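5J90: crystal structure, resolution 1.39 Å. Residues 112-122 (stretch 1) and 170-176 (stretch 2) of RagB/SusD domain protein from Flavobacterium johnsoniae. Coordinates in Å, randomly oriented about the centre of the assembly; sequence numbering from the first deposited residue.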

ATOM      1  N   TYR A 112     -22.878 -18.600 -28.428  1.00 22.98           N
ATOM      2  CA  TYR A 112     -22.300 -19.880 -28.037  1.00 23.50           C
ATOM      3  C   TYR A 112     -21.629 -19.711 -26.685  1.00 19.63           C
ATOM      4  O   TYR A 112     -20.399 -19.681 -26.588  1.00 17.55           O
ATOM      5  CB  TYR A 112     -21.290 -20.359 -29.079  1.00 22.20           C
ATOM      6  CG  TYR A 112     -21.885 -20.490 -30.462  1.00 30.28           C
ATOM      7  CD1 TYR A 112     -21.783 -19.455 -31.384  1.00 32.21           C
ATOM      8  CD2 TYR A 112     -22.559 -21.644 -30.841  1.00 33.67           C
ATOM      9  CE1 TYR A 112     -22.332 -19.571 -32.653  1.00 36.85           C
ATOM     10  CE2 TYR A 112     -23.109 -21.769 -32.104  1.00 36.27           C
ATOM     11  CZ  TYR A 112     -22.992 -20.732 -33.004  1.00 39.30           C
ATOM     12  OH  TYR A 112     -23.543 -20.858 -34.261  1.00 47.00           O
ATOM     13  N   ASP A 113     -22.445 -19.600 -25.644  1.00 16.87           N
ATOM     14  CA  ASP A 113     -21.941 -19.191 -24.336  1.00 14.93           C
ATOM     15  C   ASP A 113     -21.021 -20.207 -23.658  1.00 17.60           C
ATOM     16  O   ASP A 113     -20.310 -19.851 -22.720  1.00 16.14           O
ATOM     17  CB  ASP A 113     -23.080 -18.745 -23.416  1.00 17.18           C
ATOM     18  CG  ASP A 113     -23.593 -17.352 -23.762  1.00 19.67           C
ATOM     19  OD1 ASP A 113     -22.770 -16.487 -24.137  1.00 22.26           O
ATOM     20  OD2 ASP A 113     -24.815 -17.119 -23.664  1.00 25.25           O
ATOM     21  N   GLN A 114     -21.005 -21.456 -24.124  1.00 14.95           N
ATOM     22  CA  GLN A 114     -20.046 -22.409 -23.579  1.00 13.59           C
ATOM     23  C   GLN A 114     -18.628 -21.989 -23.966  1.00 15.96           C
ATOM     24  O   GLN A 114     -17.710 -22.030 -23.141  1.00 14.02           O
ATOM     25  CB  GLN A 114     -20.350 -23.857 -24.010  1.00 16.28           C
ATOM     26  CG  GLN A 114     -20.012 -24.214 -25.459  1.00 21.22           C
ATOM     27  CD  GLN A 114     -21.105 -23.839 -26.446  1.00 20.68           C
ATOM     28  OE1 GLN A 114     -21.712 -22.775 -26.352  1.00 22.08           O
ATOM     29  NE2 GLN A 114     -21.360 -24.726 -27.405  1.00 25.33           N
ATOM     30  N   PHE A 115     -18.452 -21.550 -25.208  1.00 13.68           N
ATOM     31  CA  PHE A 115     -17.141 -21.086 -25.654  1.00 14.02           C
ATOM     32  C   PHE A 115     -16.775 -19.748 -25.008  1.00 13.40           C
ATOM     33  O   PHE A 115     -15.611 -19.511 -24.683  1.00 12.24           O
ATOM     34  CB  PHE A 115     -17.076 -20.994 -27.181  1.00 14.99           C
ATOM     35  CG  PHE A 115     -17.146 -22.331 -27.868  1.00 16.51           C
ATOM     36  CD1 PHE A 115     -16.081 -23.214 -27.806  1.00 23.35           C
ATOM     37  CD2 PHE A 115     -18.276 -22.703 -28.572  1.00 25.39           C
ATOM     38  CE1 PHE A 115     -16.143 -24.446 -28.435  1.00 26.25           C
ATOM     39  CE2 PHE A 115     -18.348 -23.935 -29.202  1.00 26.29           C
ATOM     40  CZ  PHE A 115     -17.281 -24.805 -29.131  1.00 28.00           C
ATOM     41  N   TYR A 116     -17.765 -18.883 -24.823  1.00 12.01           N
ATOM     42  CA  TYR A 116     -17.536 -17.625 -24.118  1.00 11.97           C
ATOM     43  C   TYR A 116     -17.037 -17.908 -22.698  1.00 12.53           C
ATOM     44  O   TYR A 116     -16.037 -17.347 -22.258  1.00 11.37           O
ATOM     45  CB  TYR A 116     -18.813 -16.786 -24.096  1.00 13.78           C
ATOM     46  CG  TYR A 116     -18.724 -15.507 -23.286  1.00 12.55           C
ATOM     47  CD1 TYR A 116     -17.658 -14.626 -23.444  1.00 13.43           C
ATOM     48  CD2 TYR A 116     -19.722 -15.171 -22.382  1.00 16.12           C
ATOM     49  CE1 TYR A 116     -17.589 -13.446 -22.709  1.00 14.38           C
ATOM     50  CE2 TYR A 116     -19.663 -13.997 -21.646  1.00 15.79           C
ATOM     51  CZ  TYR A 116     -18.592 -13.143 -21.812  1.00 14.07           C
ATOM     52  OH  TYR A 116     -18.529 -11.976 -21.077  1.00 16.91           O
ATOM     53  N   ALA A 117     -17.734 -18.779 -21.982  1.00 11.75           N
ATOM     54  CA  ALA A 117     -17.328 -19.158 -20.630  1.00 11.34           C
ATOM     55  C   ALA A 117     -15.894 -19.680 -20.574  1.00 11.12           C
ATOM     56  O   ALA A 117     -15.102 -19.264 -19.723  1.00 11.71           O
ATOM     57  CB  ALA A 117     -18.287 -20.197 -20.063  1.00 11.80           C
ATOM     58  N   LEU A 118     -15.545 -20.585 -21.484  1.00 11.45           N
ATOM     59  CA  LEU A 118     -14.208 -21.155 -21.487  1.00 10.42           C
ATOM     60  C   LEU A 118     -13.170 -20.071 -21.777  1.00 10.12           C
ATOM     61  O   LEU A 118     -12.084 -20.064 -21.179  1.00 10.97           O
ATOM     62  CB  LEU A 118     -14.106 -22.318 -22.486  1.00 11.93           C
ATOM     63  CG  LEU A 118     -14.922 -23.529 -22.028  1.00 11.23           C
ATOM     64  CD1 LEU A 118     -15.227 -24.458 -23.205  1.00 13.86           C
ATOM     65  CD2 LEU A 118     -14.192 -24.292 -20.927  1.00 12.96           C
ATOM     66  N   SER A 119     -13.502 -19.147 -22.680  1.00 11.05           N
ATOM     67  CA  SER A 119     -12.583 -18.052 -23.000  1.00 10.70           C
ATOM     68  C   SER A 119     -12.341 -17.166 -21.779  1.00 10.61           C
ATOM     69  O   SER A 119     -11.222 -16.684 -21.589  1.00 10.06           O
ATOM     70  CB  SER A 119     -13.064 -17.214 -24.199  1.00 11.43           C
ATOM     71  OG  SER A 119     -14.108 -16.323 -23.852  1.00 12.67           O
ATOM     72  N   LEU A 120     -13.366 -16.976 -20.947  1.00 10.44           N
ATOM     73  CA  LEU A 120     -13.216 -16.161 -19.738  1.00 10.13           C
ATOM     74  C   LEU A 120     -12.261 -16.803 -18.735  1.00  9.65           C
ATOM     75  O   LEU A 120     -11.442 -16.123 -18.109  1.00  9.34           O
ATOM     76  CB  LEU A 120     -14.572 -15.900 -19.078  1.00 10.49           C
ATOM     77  CG  LEU A 120     -15.509 -14.942 -19.820  1.00  9.71           C
ATOM     78  CD1 LEU A 120     -16.848 -14.872 -19.105  1.00 11.70           C
ATOM     79  CD2 LEU A 120     -14.872 -13.556 -19.935  1.00 12.17           C
ATOM     80  N   ILE A 121     -12.365 -18.116 -18.563  1.00  9.65           N
ATOM     81  CA  ILE A 121     -11.472 -18.809 -17.643  1.00  8.73           C
ATOM     82  C   ILE A 121     -10.021 -18.695 -18.110  1.00  9.62           C
ATOM     83  O   ILE A 121      -9.121 -18.377 -17.326  1.00  9.52           O
ATOM     84  CB  ILE A 121     -11.884 -20.284 -17.456  1.00  9.94           C
ATOM     85  CG1 ILE A 121     -13.311 -20.356 -16.909  1.00 10.24           C
ATOM     86  CG2 ILE A 121     -10.910 -20.999 -16.527  1.00 10.45           C
ATOM     87  CD1 ILE A 121     -13.894 -21.782 -16.895  1.00 11.39           C
ATOM     88  N   LEU A 122      -9.787 -18.943 -19.395  1.00  9.94           N
ATOM     89  CA  LEU A 122      -8.447 -18.794 -19.955  1.00  9.99           C
ATOM     90  C   LEU A 122      -7.953 -17.350 -19.880  1.00  8.79           C
ATOM     91  O   LEU A 122      -6.771 -17.103 -19.628  1.00 10.01           O
ATOM     92  CB  LEU A 122      -8.422 -19.279 -21.405  1.00 13.53           C
ATOM     93  CG  LEU A 122      -8.190 -20.769 -21.568  1.00 16.79           C
ATOM     94  CD1 LEU A 122      -8.418 -21.154 -23.022  1.00 17.68           C
ATOM     95  CD2 LEU A 122      -6.778 -21.120 -21.121  1.00 15.76           C
ATOM     96  N   ALA A 170     -21.180 -20.219 -13.683  1.00 11.90           N
ATOM     97  CA  ALA A 170     -22.633 -20.376 -13.776  1.00 12.62           C
ATOM     98  C   ALA A 170     -23.027 -21.000 -15.110  1.00 13.67           C
ATOM     99  O   ALA A 170     -23.856 -21.910 -15.151  1.00 14.14           O
ATOM    100  CB  ALA A 170     -23.319 -19.038 -13.590  1.00 13.26           C
ATOM    101  N   GLU A 171     -22.424 -20.530 -16.196  1.00 12.40           N
ATOM    102  CA  GLU A 171     -22.770 -21.013 -17.532  1.00 14.41           C
ATOM    103  C   GLU A 171     -22.427 -22.490 -17.705  1.00 13.61           C
ATOM    104  O   GLU A 171     -23.263 -23.285 -18.161  1.00 14.51           O
ATOM    105  CB  GLU A 171     -22.077 -20.173 -18.612  1.00 14.10           C
ATOM    106  CG  GLU A 171     -22.366 -20.635 -20.036  1.00 15.32           C
ATOM    107  CD  GLU A 171     -23.818 -20.445 -20.442  1.00 22.11           C
ATOM    108  OE1 GLU A 171     -24.436 -19.456 -19.997  1.00 22.68           O
ATOM    109  OE2 GLU A 171     -24.338 -21.282 -21.210  1.00 20.52           O
ATOM    110  N   LEU A 172     -21.210 -22.876 -17.343  1.00 12.05           N
ATOM    111  CA  LEU A 172     -20.806 -24.268 -17.521  1.00 12.95           C
ATOM    112  C   LEU A 172     -21.540 -25.204 -16.561  1.00 13.40           C
ATOM    113  O   LEU A 172     -21.872 -26.336 -16.923  1.00 13.58           O
ATOM    114  CB  LEU A 172     -19.296 -24.434 -17.380  1.00 12.35           C
ATOM    115  CG  LEU A 172     -18.477 -23.736 -18.465  1.00 12.76           C
ATOM    116  CD1 LEU A 172     -16.999 -23.938 -18.194  1.00 13.44           C
ATOM    117  CD2 LEU A 172     -18.854 -24.236 -19.866  1.00 12.84           C
ATOM    118  N   THR A 173     -21.795 -24.745 -15.340  1.00 12.26           N
ATOM    119  CA  THR A 173     -22.505 -25.564 -14.362  1.00 13.95           C
ATOM    120  C   THR A 173     -23.933 -25.835 -14.839  1.00 14.09           C
ATOM    121  O   THR A 173     -24.441 -26.949 -14.683  1.00 15.43           O
ATOM    122  CB  THR A 173     -22.503 -24.920 -12.966  1.00 12.70           C
ATOM    123  OG1 THR A 173     -21.152 -24.849 -12.489  1.00 13.78           O
ATOM    124  CG2 THR A 173     -23.327 -25.752 -12.001  1.00 14.87           C
ATOM    125  N   LYS A 174     -24.561 -24.832 -15.439  1.00 14.56           N
ATOM    126  CA  LYS A 174     -25.889 -24.998 -16.034  1.00 17.06           C
ATOM    127  C   LYS A 174     -25.891 -26.132 -17.066  1.00 19.23           C
ATOM    128  O   LYS A 174     -26.767 -27.010 -17.052  1.00 17.83           O
ATOM    129  CB  LYS A 174     -26.330 -23.685 -16.687  1.00 18.71           C
ATOM    130  CG  LYS A 174     -27.647 -23.752 -17.434  1.00 21.78           C
ATOM    131  CD  LYS A 174     -27.983 -22.401 -18.047  1.00 24.27           C
ATOM    132  CE  LYS A 174     -27.031 -22.058 -19.182  1.00 28.30           C
ATOM    133  NZ  LYS A 174     -27.364 -20.741 -19.805  1.00 41.57           N
ATOM    134  N   ARG A 175     -24.896 -26.132 -17.947  1.00 15.60           N
ATOM    135  CA  ARG A 175     -24.806 -27.151 -18.987  1.00 14.94           C
ATOM    136  C   ARG A 175     -24.502 -28.531 -18.422  1.00 19.42           C
ATOM    137  O   ARG A 175     -25.045 -29.534 -18.890  1.00 19.27           O
ATOM    138  CB  ARG A 175     -23.779 -26.734 -20.041  1.00 17.13           C
ATOM    139  CG  ARG A 175     -24.230 -25.501 -20.801  1.00 17.64           C
ATOM    140  CD  ARG A 175     -23.155 -24.949 -21.717  1.00 17.85           C
ATOM    141  NE  ARG A 175     -23.600 -23.701 -22.318  1.00 18.20           N
ATOM    142  CZ  ARG A 175     -24.054 -23.579 -23.562  1.00 19.50           C
ATOM    143  NH1 ARG A 175     -24.095 -24.633 -24.369  1.00 22.77           N
ATOM    144  NH2 ARG A 175     -24.447 -22.391 -23.998  1.00 22.45           N
ATOM    145  N   ILE A 176     -23.646 -28.594 -17.408  1.00 16.06           N
ATOM    146  CA  ILE A 176     -23.352 -29.855 -16.752  1.00 16.69           C
ATOM    147  C   ILE A 176     -24.606 -30.426 -16.096  1.00 18.12           C
ATOM    148  O   ILE A 176     -24.905 -31.618 -16.237  1.00 20.09           O
ATOM    149  CB  ILE A 176     -22.243 -29.699 -15.695  1.00 15.72           C
ATOM    150  CG1 ILE A 176     -20.941 -29.257 -16.364  1.00 16.77           C
ATOM    151  CG2 ILE A 176     -22.044 -31.002 -14.916  1.00 19.04           C
ATOM    152  CD1 ILE A 176     -19.957 -28.612 -15.411  1.00 14.43           C
TER
HETATM  153  O   HOH W   1     -26.190 -18.485 -21.511  1.00 29.29           O

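Two carboxylates face each other across this helix pair, with Asp113 OD2 and Glu171 OE1 only 4.4 Å apart, and no direct hydrogen bond joins the two stretches. A single water reconciles the like charges: it donates to Asp113 OD2 at 2.9 Å and to Glu171 OE1 at 2.5 Å, and accepts from Lys174 NZ at 3.1 Å. Positive charge from the second helix offsets the acidic pair further. Lys174 NZ forms a salt bridge with Glu171 OE1 (3.2 Å), while Arg175 grips Glu171 OE2 through both NE (2.8 Å) and NH2 (3.0 Å). Glu171, with chi1 t and chi2 p, is thus held by residues three and four positions later, one turn along its own helix.

The Arg175 guanidinium also packs against the start of the first helix, where one of its faces lies over the backbone of Gln114; NH2 stands 3.6 Å from Gln114 N, a packing contact. Close by, the aliphatic part of Glu171 serves as a spacer, its CG resting 3.5 Å from Asp113 O. That carbonyl is already engaged within its helix, accepting from Ala117 N at 2.9 Å.

Away from the charges the contact is apolar and centred on Leu172, which gives up more surface than any other residue here. Its CB points sideways, but the m,t rotamer brings the end of the side chain nearer the first helix. Leu172 CG lies 3.9 Å from Ala117 CB, and Leu172 CD1 meets Leu118 CD2 at 3.9 Å and Ile121 CD1 at 4.0 Å. Ala117 points toward the second helix, and its small methyl suits a place where Ala117 CA and Glu171 CA are 6.5 Å apart. The helix axes approach to 9.2 Å at 134° between their directions, and the two stretches together bury 331 Å².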